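Local coordinates for protein intracellular serine protease (Bacillus licheniformis, PDB 4ZOQ) that cleaves lanthipeptide precursors at a specific sequence, probably as a serine endopeptidase of the subtilisin-like S8 family, at residues B[48-53]-B[134-139]; B[52-57]-B[86-91]; B[171-176]-B[199-204]; B[223-228]-B[276-281]. One frame throughout, in Å; residues are numbered along the deposited sequence.

In the fold
All four contacts are buried, but at different depths: interaction 4 has its centre about 6 Å from the chain centre and interaction 2 about 12 Å, with partly exposed residues at its margin. Interactions 1 and 3 each pair neighbouring parallel strands of one sheet, joined where S171 meets the carbonyl of I136. Interaction 4 sets the helix 275-297 against the edge strand 221-226, which borders strand 200-205 of interaction 3. Interaction 2 shares S52 and G53 with interaction 1 and binds the loop after its strand to helix 86-97. Backbone bonds dominate 1 and 3, whereas side-chain hydroxyls carry 2 and a glutamine amide carries 4. The predicted triad is divided among 1, 2 and 4.

Interaction 1: B[48-53]-B[134-139]; sequences ALIDSG and INISTG
I50 reaches across to I134 and I136 with its terminal CD1, which lies 3.7 Å from I134 CG2. It has the largest buried area of the contact, and its conformation accounts for this: CG1 is anti to the carbonyl carbon (chi1 -59°) and the chain beyond it is extended, which carries the methyl over the neighbouring strand. The side chains of I50 and I134 cross obliquely, while I50 and I136 run side by side in the same direction, CD1 of I50 being 3.9 Å from CG1 of I136. Two residues back on the same face, A48 CB rests 4.0 Å from I134 CG1 and extends the same apolar patch, to which helix 116-128 adds A122, M123 and A126. The strands are parallel, their axes 17° apart, and two backbone bonds fix the register: N135 N to A48 O at 2.9 Å, then I50 N to N135 O at 3.1 Å. Beyond I50 the ladder gives way to water. One molecule accepts from S137 N and stands within donor distance of I50 O (3.1 Å) and of D51 OD2 (2.7 Å). D51, the predicted triad aspartate, directs OD1 to H86, and T90 also bonds OD2. The chemistry changes from apolar packing to a hydrated polar end just where the strand delivers D51, whose carboxylate is held by polar partners while the apolar side chains pack the strands together.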
loop_
_atom_site.group_PDB
_atom_site.type_symbol
_atom_site.label_atom_id
_atom_site.label_comp_id
_atom_site.label_asym_id
_atom_site.label_seq_id
_atom_site.Cartn_x
_atom_site.Cartn_y
_atom_site.Cartn_z
ATOM N N ALA B 48 -4.149 2.484 -7.213
ATOM C CA ALA B 48 -4.787 3.173 -6.102
ATOM C C ALA B 48 -3.816 3.307 -4.929
ATOM O O ALA B 48 -3.209 2.339 -4.488
ATOM C CB ALA B 48 -6.035 2.458 -5.681
ATOM N N LEU B 49 -3.660 4.534 -4.463
ATOM C CA LEU B 49 -2.758 4.867 -3.384
ATOM C C LEU B 49 -3.520 5.076 -2.081
ATOM O O LEU B 49 -3.964 6.191 -1.808
ATOM C CB LEU B 49 -1.999 6.142 -3.728
ATOM C CG LEU B 49 -0.922 6.517 -2.709
ATOM C CD1 LEU B 49 0.383 5.824 -3.028
ATOM C CD2 LEU B 49 -0.746 8.041 -2.607
ATOM N N ILE B 50 -3.698 4.020 -1.286
ATOM C CA ILE B 50 -4.431 4.154 -0.020
ATOM C C ILE B 50 -3.456 4.588 1.057
ATOM O O ILE B 50 -2.778 3.766 1.666
ATOM C CB ILE B 50 -5.125 2.839 0.395
ATOM C CG1 ILE B 50 -6.095 2.409 -0.692
ATOM C CG2 ILE B 50 -5.842 2.998 1.707
ATOM C CD1 ILE B 50 -6.863 1.255 -0.374
ATOM N N ASP B 51 -3.413 5.884 1.328
ATOM C CA ASP B 51 -2.320 6.420 2.105
ATOM C C ASP B 51 -2.775 7.726 2.736
ATOM O O ASP B 51 -3.957 7.883 3.044
ATOM C CB ASP B 51 -1.085 6.642 1.221
ATOM C CG ASP B 51 0.240 6.327 1.942
ATOM O OD1 ASP B 51 0.558 6.987 2.963
ATOM O OD2 ASP B 51 1.001 5.479 1.440
ATOM N N SER B 52 -1.830 8.645 2.928
ATOM C CA SER B 52 -2.073 9.904 3.643
ATOM C C SER B 52 -2.367 11.089 2.712
ATOM O O SER B 52 -2.145 12.250 3.076
ATOM C CB SER B 52 -0.888 10.248 4.546
ATOM O OG SER B 52 0.217 10.683 3.780
ATOM N N GLY B 53 -2.828 10.803 1.504
ATOM C CA GLY B 53 -3.097 11.855 0.542
ATOM C C GLY B 53 -1.960 11.966 -0.436
ATOM O O GLY B 53 -1.175 11.046 -0.592
ATOM N N ILE B 134 -3.865 -2.034 -6.232
ATOM C CA ILE B 134 -3.974 -1.271 -4.995
ATOM C C ILE B 134 -2.718 -1.411 -4.121
ATOM O O ILE B 134 -2.177 -2.495 -3.915
ATOM C CB ILE B 134 -5.228 -1.695 -4.175
ATOM C CG1 ILE B 134 -6.506 -1.416 -4.982
ATOM C CG2 ILE B 134 -5.275 -0.985 -2.815
ATOM C CD1 ILE B 134 -7.759 -2.017 -4.386
ATOM N N ASN B 135 -2.241 -0.291 -3.621
ATOM C CA ASN B 135 -1.123 -0.317 -2.705
ATOM C C ASN B 135 -1.538 0.218 -1.346
ATOM O O ASN B 135 -2.008 1.362 -1.252
ATOM C CB ASN B 135 0.033 0.510 -3.260
ATOM C CG ASN B 135 1.244 0.449 -2.376
ATOM O OD1 ASN B 135 2.124 -0.417 -2.532
ATOM N ND2 ASN B 135 1.283 1.340 -1.411
ATOM N N ILE B 136 -1.340 -0.578 -0.296
ATOM C CA ILE B 136 -1.649 -0.111 1.059
ATOM C C ILE B 136 -0.389 -0.133 1.948
ATOM O O ILE B 136 -0.057 -1.152 2.552
ATOM C CB ILE B 136 -2.771 -0.966 1.731
ATOM C CG1 ILE B 136 -4.003 -1.079 0.839
ATOM C CG2 ILE B 136 -3.191 -0.365 3.066
ATOM C CD1 ILE B 136 -5.004 -2.143 1.300
ATOM N N SER B 137 0.302 1.004 2.028
ATOM C CA SER B 137 1.565 1.075 2.768
ATOM C C SER B 137 1.334 1.482 4.218
ATOM O O SER B 137 1.923 2.443 4.721
ATOM C CB SER B 137 2.551 2.059 2.099
ATOM O OG SER B 137 3.250 1.463 1.020
ATOM N N THR B 138 0.462 0.745 4.878
ATOM C CA THR B 138 0.131 0.995 6.272
ATOM C C THR B 138 -0.578 -0.249 6.781
ATOM O O THR B 138 -0.962 -1.126 5.999
ATOM C CB THR B 138 -0.746 2.252 6.443
ATOM O OG1 THR B 138 -0.874 2.576 7.835
ATOM C CG2 THR B 138 -2.128 2.063 5.793
ATOM N N GLY B 139 -0.720 -0.361 8.090
ATOM C CA GLY B 139 -1.357 -1.527 8.664
ATOM C C GLY B 139 -1.629 -1.298 10.131
ATOM O O GLY B 139 -1.208 -0.288 10.692
HETATM O O HOH W 1 -0.108 3.401 0.130
#

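Interaction 2: B[52-57]-B[86-91]; sequences SGLDLD and HGTQTA
S52 OG accepts the backbone N-H of G87 at 2.9 Å, tying the loop to the first turn of helix 86-97. With chi1 at 73° the hydroxyl sits between its backbone N and carbonyl carbon, and there it is also bonded by D82 and T84. Packing is tight here: a CB modelled on G87 would fall 2.3 Å from G53 O, so this close approach depends on a residue without a side chain. A second hydroxyl grips the loop further on, where T88 OG1 takes D55 N at 3.0 Å (154° at the hydrogen) and also bonds D82 OD2. A valine here would probably leave D55 N and the D82 carboxylate without this shared partner and free the loop to shift. Between the two bonds L54 crosses T88 at about a right angle, its CD1 3.6 Å from A91 CB. The margins are more open: D55 and H86 are partly exposed. Of the D55 side chain CB alone touches T88, its carboxylate turning to K252 N; the H86 ring leads away to D51. The arrangement is that of a subtilase active site, in which the predicted triad histidine opens a helix packed against the loop that follows the aspartate strand.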
loop_
_atom_site.group_PDB
_atom_site.type_symbol
_atom_site.label_atom_id
_atom_site.label_comp_id
_atom_site.label_asym_id
_atom_site.label_seq_id
_atom_site.Cartn_x
_atom_site.Cartn_y
_atom_site.Cartn_z
ATOM N N SER B 52 -1.830 8.645 2.928
ATOM C CA SER B 52 -2.073 9.904 3.643
ATOM C C SER B 52 -2.367 11.089 2.712
ATOM O O SER B 52 -2.145 12.250 3.076
ATOM C CB SER B 52 -0.888 10.248 4.546
ATOM O OG SER B 52 0.217 10.683 3.780
ATOM N N GLY B 53 -2.828 10.803 1.504
ATOM C CA GLY B 53 -3.097 11.855 0.542
ATOM C C GLY B 53 -1.960 11.966 -0.436
ATOM O O GLY B 53 -1.175 11.046 -0.592
ATOM N N LEU B 54 -1.825 13.109 -1.080
ATOM C CA LEU B 54 -0.794 13.214 -2.091
ATOM C C LEU B 54 -0.523 14.656 -2.412
ATOM O O LEU B 54 -1.435 15.461 -2.534
ATOM C CB LEU B 54 -1.198 12.439 -3.347
ATOM C CG LEU B 54 -0.258 12.365 -4.550
ATOM C CD1 LEU B 54 1.116 11.857 -4.146
ATOM C CD2 LEU B 54 -0.832 11.448 -5.575
ATOM N N ASP B 55 0.755 14.961 -2.561
ATOM C CA ASP B 55 1.207 16.253 -3.021
ATOM C C ASP B 55 0.961 16.352 -4.530
ATOM O O ASP B 55 1.811 15.998 -5.352
ATOM C CB ASP B 55 2.685 16.425 -2.660
ATOM C CG ASP B 55 3.195 17.808 -2.935
ATOM O OD1 ASP B 55 2.413 18.771 -2.770
ATOM O OD2 ASP B 55 4.386 17.933 -3.300
ATOM N N LEU B 56 -0.227 16.847 -4.868
ATOM C CA LEU B 56 -0.805 16.789 -6.219
ATOM C C LEU B 56 -0.001 17.520 -7.285
ATOM O O LEU B 56 -0.132 17.232 -8.480
ATOM C CB LEU B 56 -2.233 17.344 -6.185
ATOM C CG LEU B 56 -3.165 16.577 -5.246
ATOM C CD1 LEU B 56 -4.509 17.283 -5.094
ATOM C CD2 LEU B 56 -3.368 15.178 -5.790
ATOM N N ASP B 57 0.785 18.507 -6.878
ATOM C CA ASP B 57 1.501 19.270 -7.875
ATOM C C ASP B 57 3.031 19.075 -7.785
ATOM O O ASP B 57 3.805 19.889 -8.312
ATOM C CB ASP B 57 1.130 20.755 -7.722
ATOM C CG ASP B 57 1.331 21.544 -9.001
ATOM O OD1 ASP B 57 1.066 20.979 -10.093
ATOM O OD2 ASP B 57 1.765 22.716 -8.920
ATOM N N HIS B 86 3.721 11.006 3.872
ATOM C CA HIS B 86 3.821 9.570 3.758
ATOM C C HIS B 86 3.309 9.031 2.422
ATOM O O HIS B 86 3.943 8.170 1.824
ATOM C CB HIS B 86 3.056 8.933 4.913
ATOM C CG HIS B 86 3.264 7.461 5.038
ATOM N ND1 HIS B 86 2.415 6.538 4.460
ATOM C CD2 HIS B 86 4.197 6.746 5.712
ATOM C CE1 HIS B 86 2.834 5.318 4.748
ATOM N NE2 HIS B 86 3.909 5.415 5.510
ATOM N N GLY B 87 2.161 9.527 1.964
ATOM C CA GLY B 87 1.574 9.064 0.718
ATOM C C GLY B 87 2.381 9.482 -0.495
ATOM O O GLY B 87 2.418 8.778 -1.500
ATOM N N THR B 88 2.983 10.661 -0.405
ATOM C CA THR B 88 3.878 11.197 -1.431
ATOM C C THR B 88 5.161 10.392 -1.538
ATOM O O THR B 88 5.689 10.205 -2.627
ATOM C CB THR B 88 4.203 12.668 -1.164
ATOM O OG1 THR B 88 2.976 13.401 -1.176
ATOM C CG2 THR B 88 5.115 13.236 -2.234
ATOM N N GLN B 89 5.679 9.926 -0.411
ATOM C CA GLN B 89 6.852 9.068 -0.486
ATOM C C GLN B 89 6.472 7.731 -1.165
ATOM O O GLN B 89 7.171 7.262 -2.071
ATOM C CB GLN B 89 7.432 8.830 0.905
ATOM C CG GLN B 89 7.866 10.122 1.573
ATOM C CD GLN B 89 8.480 9.900 2.943
ATOM O OE1 GLN B 89 7.785 9.562 3.899
ATOM N NE2 GLN B 89 9.798 10.066 3.036
ATOM N N THR B 90 5.333 7.163 -0.769
ATOM C CA THR B 90 4.845 5.922 -1.360
ATOM C C THR B 90 4.605 6.104 -2.872
ATOM O O THR B 90 5.074 5.308 -3.692
ATOM C CB THR B 90 3.573 5.449 -0.655
ATOM O OG1 THR B 90 3.836 5.321 0.750
ATOM C CG2 THR B 90 3.094 4.127 -1.205
ATOM N N ALA B 91 3.949 7.195 -3.237
ATOM C CA ALA B 91 3.674 7.491 -4.648
ATOM C C ALA B 91 4.940 7.502 -5.526
ATOM O O ALA B 91 4.939 7.009 -6.654
ATOM C CB ALA B 91 2.958 8.837 -4.751
#

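Interaction 3: B[171-176]-B[199-204]; sequences SSAGNK and VVSVGS
Two neighbouring parallel strands of the central subtilase sheet, 168-172 and 200-205, meet here, with S171 paired to S201 and S172 to V202. Three backbone bonds define the register. S171 N donates to V200 O at 2.9 Å, V202 N donates to S171 O at 2.8 Å, and A173 N donates to V202 O at 2.9 Å. S171 therefore brackets S201, and V202 in turn brackets S172, the alternation expected of a parallel pair. The last bond is the most distorted, its donor lying 44° out of the V202 carbonyl plane, just where the first strand ends and its chain turns away. S201 CA adds a C-H contact to S171 O. Side chains fill the space on the serine face: S171 CB lies 3.6 Å from V199 CG1, and A173 CB is 3.5 Å from S201 OG. That hydroxyl is anti to its backbone N (chi1 -176°), which swings it alongside A173, although its main polar partner is E220 OE2. S171 OG likewise bonds I136 O of the adjoining strand. On the other face V202 sets CB 3.7 Å from S171 O and packs against A278 and V282 of helix 275-297. Past A173 the chain runs into G174 and N175, a sequence resembling that which bears the oxyanion-hole asparagine in subtilases. Chemically, the contact is a backbone ladder with small side chains; the N-H and C=O groups of its three bonds and the hydroxyls of S171 and S201 are paired, and the last bond, though tilted, probably fixes the backbone where it enters this loop.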
loop_
_atom_site.group_PDB
_atom_site.type_symbol
_atom_site.label_atom_id
_atom_site.label_comp_id
_atom_site.label_asym_id
_atom_site.label_seq_id
_atom_site.Cartn_x
_atom_site.Cartn_y
_atom_site.Cartn_z
ATOM N N SER B 171 0.627 -4.885 0.066
ATOM C CA SER B 171 0.642 -4.274 1.386
ATOM C C SER B 171 2.017 -4.366 2.044
ATOM O O SER B 171 2.719 -5.347 1.875
ATOM C CB SER B 171 -0.395 -4.970 2.276
ATOM O OG SER B 171 -0.750 -4.135 3.346
ATOM N N SER B 172 2.378 -3.368 2.831
ATOM C CA SER B 172 3.640 -3.416 3.563
ATOM C C SER B 172 3.560 -4.393 4.733
ATOM O O SER B 172 2.527 -4.491 5.410
ATOM C CB SER B 172 4.034 -2.025 4.040
ATOM O OG SER B 172 2.967 -1.431 4.738
ATOM N N ALA B 173 4.629 -5.159 4.931
ATOM C CA ALA B 173 4.620 -6.213 5.933
ATOM C C ALA B 173 4.774 -5.658 7.343
ATOM O O ALA B 173 4.450 -6.315 8.308
ATOM C CB ALA B 173 5.705 -7.214 5.642
ATOM N N GLY B 174 5.276 -4.445 7.463
ATOM C CA GLY B 174 5.428 -3.844 8.769
ATOM C C GLY B 174 6.866 -3.784 9.228
ATOM O O GLY B 174 7.701 -4.592 8.803
ATOM N N ASN B 175 7.140 -2.829 10.118
ATOM C CA ASN B 175 8.504 -2.481 10.504
ATOM C C ASN B 175 8.876 -2.821 11.954
ATOM O O ASN B 175 9.722 -2.135 12.554
ATOM C CB ASN B 175 8.781 -0.984 10.263
ATOM C CG ASN B 175 8.666 -0.581 8.796
ATOM O OD1 ASN B 175 8.348 -1.398 7.932
ATOM N ND2 ASN B 175 9.046 0.662 8.496
ATOM N N LYS B 176 8.250 -3.838 12.543
ATOM C CA LYS B 176 8.576 -4.161 13.944
ATOM C C LYS B 176 9.745 -5.133 14.124
ATOM O O LYS B 176 10.110 -5.420 15.239
ATOM C CB LYS B 176 7.374 -4.757 14.685
ATOM C CG LYS B 176 6.366 -3.766 15.240
ATOM C CD LYS B 176 5.426 -4.548 16.156
ATOM C CE LYS B 176 4.517 -3.659 17.014
ATOM N NZ LYS B 176 3.582 -4.517 17.837
ATOM N N VAL B 199 -4.179 -10.620 -0.229
ATOM C CA VAL B 199 -3.326 -9.458 -0.066
ATOM C C VAL B 199 -1.845 -9.909 -0.125
ATOM O O VAL B 199 -1.448 -10.862 0.550
ATOM C CB VAL B 199 -3.611 -8.728 1.253
ATOM C CG1 VAL B 199 -2.589 -7.646 1.477
ATOM C CG2 VAL B 199 -5.056 -8.175 1.281
ATOM N N VAL B 200 -1.055 -9.257 -0.974
ATOM C CA VAL B 200 0.358 -9.593 -1.148
ATOM C C VAL B 200 1.226 -8.832 -0.137
ATOM O O VAL B 200 1.437 -7.615 -0.267
ATOM C CB VAL B 200 0.818 -9.253 -2.570
ATOM C CG1 VAL B 200 2.286 -9.629 -2.779
ATOM C CG2 VAL B 200 -0.083 -9.953 -3.610
ATOM N N SER B 201 1.755 -9.539 0.855
ATOM C CA SER B 201 2.544 -8.888 1.897
ATOM C C SER B 201 4.018 -8.688 1.458
ATOM O O SER B 201 4.678 -9.639 1.054
ATOM C CB SER B 201 2.468 -9.707 3.175
ATOM O OG SER B 201 3.146 -9.057 4.214
ATOM N N VAL B 202 4.522 -7.452 1.526
ATOM C CA VAL B 202 5.846 -7.118 0.995
ATOM C C VAL B 202 6.812 -6.597 2.085
ATOM O O VAL B 202 6.514 -5.608 2.776
ATOM C CB VAL B 202 5.746 -6.051 -0.145
ATOM C CG1 VAL B 202 7.108 -5.709 -0.725
ATOM C CG2 VAL B 202 4.782 -6.499 -1.251
ATOM N N GLY B 203 7.966 -7.253 2.205
ATOM C CA GLY B 203 9.025 -6.855 3.119
ATOM C C GLY B 203 10.100 -6.028 2.437
ATOM O O GLY B 203 10.044 -5.775 1.235
ATOM N N SER B 204 11.101 -5.617 3.197
ATOM C CA SER B 204 12.088 -4.688 2.687
ATOM C C SER B 204 13.502 -5.273 2.756
ATOM O O SER B 204 13.890 -5.771 3.803
ATOM C CB SER B 204 12.031 -3.376 3.478
ATOM O OG SER B 204 13.137 -2.537 3.134
#

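Interaction 4: B[223-228]-B[276-281]; sequences FTAPGG and SLAAPQ
Q281 spans the gap between helix and strand with its amide, donating from NE2 to P226 O at 2.8 Å and an almost straight 170°. Its conformation makes this possible: CG is anti to the carbonyl carbon (chi1 -69°) and the chain beyond is extended, carrying the amide back along the helix toward its start. The same nitrogen also donates to L277 O at 2.9 Å, one turn earlier. Both acceptors lie close to the amide plane, so its two N-H bonds are shared out, one across the contact and one within the helix, and the group can hardly rotate. OE1 meanwhile rests against the proline ring, 3.4 Å from P226 CG, and accepts from Q29 NE2. A leucine in its place would probably leave P226 O and L277 O without their shared donor and Q29 without its acceptor. Beside this polar grip the packing is close and made by methyls. A225 CB approaches A278 O at 3.4 Å and A278 CB at 3.8 Å, and it also touches Q281 CB at 4.0 Å. From the other direction A278 CB lies 3.6 Å from A225 O. With such short side chains the strand passes only 7.0 Å from the helix axis, crossing it at 107°. The helix is kinked at P280, and L277 O, at the turn before, is served by the Q281 side chain. The whole is typical of the subtilase core, where the predicted catalytic S276 lies near the start of the helix 275-297 that runs beneath the sheet, here against its edge strand.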
loop_
_atom_site.group_PDB
_atom_site.type_symbol
_atom_site.label_atom_id
_atom_site.label_comp_id
_atom_site.label_asym_id
_atom_site.label_seq_id
_atom_site.Cartn_x
_atom_site.Cartn_y
_atom_site.Cartn_z
ATOM N N PHE B 223 6.889 -11.249 -1.114
ATOM C CA PHE B 223 7.956 -10.627 -1.857
ATOM C C PHE B 223 8.705 -9.646 -0.984
ATOM O O PHE B 223 8.270 -9.248 0.086
ATOM C CB PHE B 223 7.459 -9.875 -3.074
ATOM C CG PHE B 223 6.771 -10.715 -4.083
ATOM C CD1 PHE B 223 7.494 -11.549 -4.922
ATOM C CD2 PHE B 223 5.385 -10.620 -4.242
ATOM C CE1 PHE B 223 6.857 -12.298 -5.872
ATOM C CE2 PHE B 223 4.741 -11.362 -5.193
ATOM C CZ PHE B 223 5.471 -12.214 -6.016
ATOM N N THR B 224 9.816 -9.220 -1.537
ATOM C CA THR B 224 10.670 -8.246 -0.940
ATOM C C THR B 224 11.020 -7.177 -1.986
ATOM O O THR B 224 10.919 -7.419 -3.201
ATOM C CB THR B 224 11.882 -9.030 -0.354
ATOM O OG1 THR B 224 11.757 -9.114 1.075
ATOM C CG2 THR B 224 13.152 -8.469 -0.725
ATOM N N ALA B 225 11.352 -5.972 -1.531
ATOM C CA ALA B 225 11.856 -4.945 -2.443
ATOM C C ALA B 225 12.839 -4.036 -1.689
ATOM O O ALA B 225 12.809 -3.971 -0.455
ATOM C CB ALA B 225 10.710 -4.144 -3.059
ATOM N N PRO B 226 13.746 -3.373 -2.427
ATOM C CA PRO B 226 14.746 -2.562 -1.713
ATOM C C PRO B 226 14.188 -1.299 -1.029
ATOM O O PRO B 226 13.973 -0.263 -1.657
ATOM C CB PRO B 226 15.744 -2.193 -2.826
ATOM C CG PRO B 226 15.020 -2.393 -4.116
ATOM C CD PRO B 226 14.061 -3.512 -3.865
ATOM N N GLY B 227 13.952 -1.413 0.270
ATOM C CA GLY B 227 13.499 -0.297 1.080
ATOM C C GLY B 227 14.580 0.274 2.005
ATOM O O GLY B 227 14.292 1.171 2.789
ATOM N N GLY B 228 15.784 -0.311 2.013
ATOM C CA GLY B 228 16.903 0.327 2.675
ATOM C C GLY B 228 16.828 0.369 4.183
ATOM O O GLY B 228 15.902 -0.175 4.794
ATOM N N SER B 276 6.981 0.395 3.808
ATOM C CA SER B 276 6.004 1.231 3.111
ATOM C C SER B 276 6.565 1.741 1.786
ATOM O O SER B 276 5.851 2.233 0.933
ATOM C CB SER B 276 5.595 2.413 3.985
ATOM O OG SER B 276 6.661 3.339 4.121
ATOM N N LEU B 277 7.874 1.605 1.638
ATOM C CA LEU B 277 8.567 2.000 0.440
ATOM C C LEU B 277 8.882 0.777 -0.418
ATOM O O LEU B 277 9.223 0.909 -1.586
ATOM C CB LEU B 277 9.847 2.742 0.804
ATOM C CG LEU B 277 9.615 3.978 1.675
ATOM C CD1 LEU B 277 10.935 4.651 1.996
ATOM C CD2 LEU B 277 8.611 4.964 1.036
ATOM N N ALA B 278 8.742 -0.413 0.153
ATOM C CA ALA B 278 9.005 -1.611 -0.614
ATOM C C ALA B 278 7.777 -2.020 -1.362
ATOM O O ALA B 278 7.863 -2.316 -2.555
ATOM C CB ALA B 278 9.493 -2.748 0.275
ATOM N N ALA B 279 6.639 -2.035 -0.666
ATOM C CA ALA B 279 5.386 -2.469 -1.283
ATOM C C ALA B 279 5.040 -1.740 -2.604
ATOM O O ALA B 279 4.654 -2.404 -3.570
ATOM C CB ALA B 279 4.238 -2.361 -0.292
ATOM N N PRO B 280 5.153 -0.395 -2.648
ATOM C CA PRO B 280 4.817 0.284 -3.905
ATOM C C PRO B 280 5.766 -0.009 -5.084
ATOM O O PRO B 280 5.340 0.133 -6.248
ATOM C CB PRO B 280 4.885 1.773 -3.535
ATOM C CG PRO B 280 5.673 1.843 -2.281
ATOM C CD PRO B 280 5.378 0.566 -1.557
ATOM N N GLN B 281 6.996 -0.452 -4.796
ATOM C CA GLN B 281 7.908 -0.859 -5.847
ATOM C C GLN B 281 7.360 -2.093 -6.552
ATOM O O GLN B 281 7.475 -2.224 -7.759
ATOM C CB GLN B 281 9.303 -1.119 -5.307
ATOM C CG GLN B 281 10.006 0.131 -4.849
ATOM C CD GLN B 281 11.390 -0.155 -4.309
ATOM O OE1 GLN B 281 12.231 -0.748 -5.011
ATOM N NE2 GLN B 281 11.645 0.249 -3.054
#